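Lipoprotein signal peptidase (Staphylococcus aureus, PDB 6RYO) cleaves the signal peptides from bacterial membrane prolipoproteins as an aspartyl protease of the peptidase A8 family. Local coordinates at residues P66-G78 with T137-F149. Residues are numbered along the deposited sequence; the frame is centred on the assembly and turned at random.
With OLC ((2R)-2,3-dihydroxypropyl (9Z)-octadec-9-enoate), chain B.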
loop_
_atom_site.group_PDB
_atom_site.type_symbol
_atom_site.label_atom_id
_atom_site.label_comp_id
_atom_site.label_asym_id
_atom_site.label_seq_id
_atom_site.Cartn_x
_atom_site.Cartn_y
_atom_site.Cartn_z
ATOM N N PRO A 66 20.677 5.530 11.609
ATOM C CA PRO A 66 21.552 4.442 12.067
ATOM C C PRO A 66 20.895 3.557 13.115
ATOM O O PRO A 66 20.313 4.040 14.089
ATOM C CB PRO A 66 22.760 5.188 12.644
ATOM C CG PRO A 66 22.773 6.478 11.930
ATOM C CD PRO A 66 21.334 6.841 11.708
ATOM N N HIS A 67 20.982 2.246 12.882
ATOM C CA HIS A 67 20.538 1.177 13.770
ATOM C C HIS A 67 19.017 1.066 13.876
ATOM O O HIS A 67 18.517 0.219 14.627
ATOM C CB HIS A 67 21.142 1.328 15.172
ATOM C CG HIS A 67 22.635 1.470 15.181
ATOM N ND1 HIS A 67 23.483 0.384 15.148
ATOM C CD2 HIS A 67 23.431 2.566 15.216
ATOM C CE1 HIS A 67 24.735 0.801 15.165
ATOM N NE2 HIS A 67 24.731 2.122 15.208
ATOM N N PHE A 68 18.252 1.891 13.147
ATOM C CA PHE A 68 16.790 1.787 13.207
ATOM C C PHE A 68 16.084 1.778 11.858
ATOM O O PHE A 68 14.954 1.283 11.785
ATOM C CB PHE A 68 16.196 2.911 14.068
ATOM C CG PHE A 68 16.639 2.857 15.500
ATOM C CD1 PHE A 68 15.963 2.078 16.424
ATOM C CD2 PHE A 68 17.743 3.573 15.920
ATOM C CE1 PHE A 68 16.378 2.019 17.739
ATOM C CE2 PHE A 68 18.165 3.521 17.230
ATOM C CZ PHE A 68 17.483 2.743 18.146
ATOM N N LEU A 69 16.677 2.304 10.792
ATOM C CA LEU A 69 16.050 2.265 9.476
ATOM C C LEU A 69 17.126 2.054 8.424
ATOM O O LEU A 69 18.052 2.864 8.305
ATOM C CB LEU A 69 15.246 3.545 9.193
ATOM C CG LEU A 69 14.131 3.531 8.137
ATOM C CD1 LEU A 69 13.215 4.735 8.324
ATOM C CD2 LEU A 69 14.663 3.497 6.708
ATOM N N ASN A 70 16.992 0.974 7.658
ATOM C CA ASN A 70 17.845 0.707 6.512
ATOM C C ASN A 70 16.995 0.574 5.255
ATOM O O ASN A 70 15.794 0.295 5.319
ATOM C CB ASN A 70 18.676 -0.567 6.716
ATOM C CG ASN A 70 19.722 -0.417 7.797
ATOM O OD1 ASN A 70 20.836 0.026 7.528
ATOM N ND2 ASN A 70 19.375 -0.791 9.027
ATOM N N ILE A 71 17.629 0.800 4.107
ATOM C CA ILE A 71 17.019 0.543 2.807
ATOM C C ILE A 71 17.613 -0.766 2.301
ATOM O O ILE A 71 18.721 -0.795 1.758
ATOM C CB ILE A 71 17.249 1.690 1.824
ATOM C CG1 ILE A 71 16.648 2.988 2.364
ATOM C CG2 ILE A 71 16.641 1.353 0.476
ATOM C CD1 ILE A 71 15.160 2.914 2.634
ATOM N N THR A 72 16.871 -1.852 2.474
ATOM C CA THR A 72 17.328 -3.190 2.122
ATOM C C THR A 72 16.534 -3.662 0.910
ATOM O O THR A 72 15.318 -3.864 0.998
ATOM C CB THR A 72 17.167 -4.144 3.302
ATOM O OG1 THR A 72 17.921 -3.654 4.420
ATOM C CG2 THR A 72 17.670 -5.524 2.935
ATOM N N SER A 73 17.221 -3.825 -0.218
ATOM C CA SER A 73 16.564 -4.219 -1.457
ATOM C C SER A 73 16.046 -5.648 -1.343
ATOM O O SER A 73 16.819 -6.580 -1.097
ATOM C CB SER A 73 17.531 -4.089 -2.632
ATOM O OG SER A 73 16.881 -4.358 -3.862
ATOM N N HIS A 74 14.736 -5.817 -1.509
ATOM C CA HIS A 74 14.099 -7.124 -1.448
ATOM C C HIS A 74 13.004 -7.192 -2.504
ATOM O O HIS A 74 12.480 -6.169 -2.950
ATOM C CB HIS A 74 13.516 -7.402 -0.052
ATOM C CG HIS A 74 12.786 -8.707 0.054
ATOM N ND1 HIS A 74 13.428 -9.925 0.003
ATOM C CD2 HIS A 74 11.468 -8.983 0.195
ATOM C CE1 HIS A 74 12.539 -10.896 0.117
ATOM N NE2 HIS A 74 11.342 -10.350 0.235
ATOM N N ARG A 75 12.662 -8.417 -2.899
ATOM C CA ARG A 75 11.541 -8.674 -3.791
ATOM C C ARG A 75 10.611 -9.680 -3.130
ATOM O O ARG A 75 11.069 -10.651 -2.522
ATOM C CB ARG A 75 12.009 -9.205 -5.155
ATOM C CG ARG A 75 12.998 -8.302 -5.882
ATOM C CD ARG A 75 12.431 -6.908 -6.092
ATOM N NE ARG A 75 13.312 -6.075 -6.908
ATOM C CZ ARG A 75 14.329 -5.365 -6.431
ATOM N NH1 ARG A 75 14.609 -5.385 -5.135
ATOM N NH2 ARG A 75 15.073 -4.637 -7.252
ATOM N N ASN A 76 9.306 -9.445 -3.244
ATOM C CA ASN A 76 8.300 -10.288 -2.611
ATOM C C ASN A 76 7.414 -10.913 -3.679
ATOM O O ASN A 76 6.847 -10.201 -4.515
ATOM C CB ASN A 76 7.450 -9.485 -1.620
ATOM C CG ASN A 76 6.789 -10.363 -0.573
ATOM O OD1 ASN A 76 6.451 -11.518 -0.835
ATOM N ND2 ASN A 76 6.603 -9.817 0.626
ATOM N N ASN A 77 7.302 -12.242 -3.648
ATOM C CA ASN A 77 6.455 -12.984 -4.576
ATOM C C ASN A 77 5.571 -13.976 -3.830
ATOM O O ASN A 77 5.165 -15.001 -4.386
ATOM C CB ASN A 77 7.295 -13.700 -5.632
ATOM C CG ASN A 77 8.303 -14.655 -5.025
ATOM O OD1 ASN A 77 8.618 -14.569 -3.838
ATOM N ND2 ASN A 77 8.822 -15.566 -5.840
ATOM N N GLY A 78 5.267 -13.686 -2.566
ATOM C CA GLY A 78 4.403 -14.553 -1.791
ATOM C C GLY A 78 5.049 -15.829 -1.311
ATOM O O GLY A 78 4.345 -16.805 -1.044
ATOM N N THR A 137 5.879 -7.274 -13.262
ATOM C CA THR A 137 7.039 -8.109 -12.987
ATOM C C THR A 137 6.714 -9.431 -12.304
ATOM O O THR A 137 7.588 -10.304 -12.244
ATOM C CB THR A 137 8.042 -7.338 -12.118
ATOM O OG1 THR A 137 7.482 -7.130 -10.814
ATOM C CG2 THR A 137 8.343 -5.989 -12.745
ATOM N N GLY A 138 5.499 -9.611 -11.791
ATOM C CA GLY A 138 5.226 -10.800 -11.011
ATOM C C GLY A 138 5.823 -10.793 -9.625
ATOM O O GLY A 138 5.837 -11.835 -8.964
ATOM N N GLU A 139 6.323 -9.649 -9.165
ATOM C CA GLU A 139 6.918 -9.511 -7.845
ATOM C C GLU A 139 6.547 -8.142 -7.296
ATOM O O GLU A 139 5.860 -7.355 -7.953
ATOM C CB GLU A 139 8.441 -9.687 -7.895
ATOM C CG GLU A 139 8.900 -11.081 -8.266
ATOM C CD GLU A 139 10.390 -11.152 -8.523
ATOM O OE1 GLU A 139 11.035 -10.086 -8.618
ATOM O OE2 GLU A 139 10.910 -12.281 -8.630
ATOM N N VAL A 140 7.000 -7.856 -6.078
ATOM C CA VAL A 140 6.783 -6.567 -5.435
ATOM C C VAL A 140 8.108 -6.092 -4.861
ATOM O O VAL A 140 8.793 -6.851 -4.165
ATOM C CB VAL A 140 5.711 -6.649 -4.330
ATOM C CG1 VAL A 140 5.636 -5.340 -3.564
ATOM C CG2 VAL A 140 4.353 -6.983 -4.926
ATOM N N VAL A 141 8.468 -4.844 -5.149
ATOM C CA VAL A 141 9.709 -4.266 -4.641
ATOM C C VAL A 141 9.502 -3.849 -3.191
ATOM O O VAL A 141 8.629 -3.029 -2.889
ATOM C CB VAL A 141 10.158 -3.075 -5.498
ATOM C CG1 VAL A 141 11.304 -2.324 -4.817
ATOM C CG2 VAL A 141 10.576 -3.551 -6.874
ATOM N N ASP A 142 10.300 -4.418 -2.293
ATOM C CA ASP A 142 10.282 -4.071 -0.879
ATOM C C ASP A 142 11.647 -3.527 -0.488
ATOM O O ASP A 142 12.673 -4.151 -0.784
ATOM C CB ASP A 142 9.932 -5.284 -0.021
ATOM C CG ASP A 142 8.488 -5.708 -0.172
ATOM O OD1 ASP A 142 7.633 -4.840 -0.450
ATOM O OD2 ASP A 142 8.206 -6.912 -0.002
ATOM N N PHE A 143 11.662 -2.366 0.170
ATOM C CA PHE A 143 12.928 -1.741 0.547
ATOM C C PHE A 143 12.977 -1.175 1.959
ATOM O O PHE A 143 14.081 -0.905 2.443
ATOM C CB PHE A 143 13.286 -0.625 -0.443
ATOM C CG PHE A 143 12.213 0.417 -0.597
ATOM C CD1 PHE A 143 11.195 0.252 -1.523
ATOM C CD2 PHE A 143 12.227 1.565 0.177
ATOM C CE1 PHE A 143 10.209 1.208 -1.670
ATOM C CE2 PHE A 143 11.242 2.527 0.033
ATOM C CZ PHE A 143 10.232 2.346 -0.891
ATOM N N ILE A 144 11.854 -0.986 2.647
ATOM C CA ILE A 144 11.871 -0.378 3.975
ATOM C C ILE A 144 12.173 -1.456 5.009
ATOM O O ILE A 144 11.399 -2.404 5.181
ATOM C CB ILE A 144 10.545 0.330 4.282
ATOM C CG1 ILE A 144 10.340 1.510 3.329
ATOM C CG2 ILE A 144 10.518 0.804 5.723
ATOM C CD1 ILE A 144 9.062 2.282 3.578
ATOM N N ASP A 145 13.293 -1.299 5.712
ATOM C CA ASP A 145 13.789 -2.284 6.668
ATOM C C ASP A 145 14.080 -1.571 7.980
ATOM O O ASP A 145 15.070 -0.840 8.086
ATOM C CB ASP A 145 15.044 -2.976 6.129
ATOM C CG ASP A 145 15.547 -4.076 7.044
ATOM O OD1 ASP A 145 14.839 -4.434 8.010
ATOM O OD2 ASP A 145 16.659 -4.588 6.794
ATOM N N THR A 146 13.226 -1.782 8.980
ATOM C CA THR A 146 13.344 -1.097 10.259
ATOM C C THR A 146 13.350 -2.113 11.394
ATOM O O THR A 146 13.052 -3.295 11.208
ATOM C CB THR A 146 12.202 -0.089 10.470
ATOM O OG1 THR A 146 11.021 -0.781 10.893
ATOM C CG2 THR A 146 11.901 0.674 9.182
ATOM N N ASN A 147 13.711 -1.630 12.583
ATOM C CA ASN A 147 13.639 -2.401 13.820
ATOM C C ASN A 147 12.787 -1.673 14.855
ATOM O O ASN A 147 12.963 -1.852 16.062
ATOM C CB ASN A 147 15.039 -2.686 14.366
ATOM C CG ASN A 147 15.056 -3.825 15.374
ATOM O OD1 ASN A 147 14.125 -4.628 15.439
ATOM N ND2 ASN A 147 16.121 -3.898 16.164
ATOM N N ILE A 148 11.861 -0.835 14.385
ATOM C CA ILE A 148 10.996 -0.092 15.294
ATOM C C ILE A 148 9.859 -0.971 15.804
ATOM O O ILE A 148 9.417 -0.818 16.949
ATOM C CB ILE A 148 10.462 1.173 14.602
ATOM C CG1 ILE A 148 11.616 1.990 14.020
ATOM C CG2 ILE A 148 9.657 2.020 15.576
ATOM C CD1 ILE A 148 12.612 2.465 15.055
ATOM N N PHE A 149 9.375 -1.902 14.981
ATOM C CA PHE A 149 8.291 -2.804 15.347
ATOM C C PHE A 149 8.810 -4.168 15.788
ATOM O O PHE A 149 8.167 -5.192 15.532
ATOM C CB PHE A 149 7.321 -2.967 14.178
ATOM C CG PHE A 149 6.940 -1.671 13.516
ATOM C CD1 PHE A 149 6.506 -0.591 14.267
ATOM C CD2 PHE A 149 7.024 -1.533 12.141
ATOM C CE1 PHE A 149 6.158 0.601 13.657
ATOM C CE2 PHE A 149 6.678 -0.345 11.525
ATOM C CZ PHE A 149 6.244 0.723 12.284
HETATM C C10 OLC B . 4.939 4.531 8.069
HETATM C C9 OLC B . 3.796 3.891 8.195
HETATM C C11 OLC B . 6.058 4.308 9.083
HETATM C C8 OLC B . 3.589 2.925 9.360
HETATM C C24 OLC B . 5.984 -7.265 3.512
HETATM C C12 OLC B . 7.410 4.457 8.388
HETATM C C7 OLC B . 2.868 1.671 8.875
HETATM C C13 OLC B . 8.296 3.268 8.749
HETATM C C6 OLC B . 3.896 0.607 8.497
HETATM C C14 OLC B . 9.738 3.750 8.898
HETATM C C5 OLC B . 3.162 -0.659 8.068
HETATM C C4 OLC B . 4.157 -1.689 7.542
HETATM C C3 OLC B . 3.396 -2.748 6.750
HETATM C C2 OLC B . 4.154 -4.071 6.813
HETATM C C21 OLC B . 3.730 -7.047 4.575
HETATM C C1 OLC B . 3.598 -5.029 5.764
HETATM C C22 OLC B . 4.478 -7.333 3.277
HETATM O O19 OLC B . 2.482 -4.913 5.379
HETATM O O25 OLC B . 6.614 -8.262 2.753
HETATM O O23 OLC B . 4.148 -8.610 2.818
HETATM O O20 OLC B . 4.418 -6.039 5.255
#
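The antiparallel pair of strands 69-76 and 140-146, the central and one edge strand of the three-stranded sheet of this A8 peptidase, carries the predicted catalytic aspartate D142 beside N76. Paired backbone bonds define the register: H74 N reaches D142 O at 2.7 Å while D142 N returns to H74 O, and N76 with V140 and N70 with D145 pair likewise. Between I71 and H74 the register slips by one residue, a beta bulge, where T72 N bonds to F143 O at 2.9 Å. H74 O accepts twice, from D142 N and, on the opposite face of its carbonyl plane, from R75 NH1. The same NH1 donates to S73 OG at 2.8 Å, while V141 CG2 lies over one guanidinium face. Within the bulge, T72 OG1 donates to the anti lone pair of D145 OD2 at 2.8 Å; with CG anti to its backbone N (chi1 -176°), D145 holds its carboxylate beside that hydroxyl, which also bonds S61. On the face opposite D142's, L69 CD1 and T146 CG2 meet OLC C14 at 3.7 and 3.8 Å. At the active site, D142 OD2 lies in plane at the edge of the H74 ring, 3.9 Å from H74 CD2. The N76 amide stands 85° from the carboxylate, and N76 ND2 gives D142 OD2 only a weak bond of 3.4 Å. N76 OD1 accepts from G78 N in an Asx turn, which probably sets the amide's rotation. D142 OD1 bonds a polar side chain and N76 ND2 a modified side chain of the bound peptide, and predicted catalytic D160 lies close by; the neighbouring strands thus present a carboxylate and an amide side by side, consistent with a place in the active-site pocket.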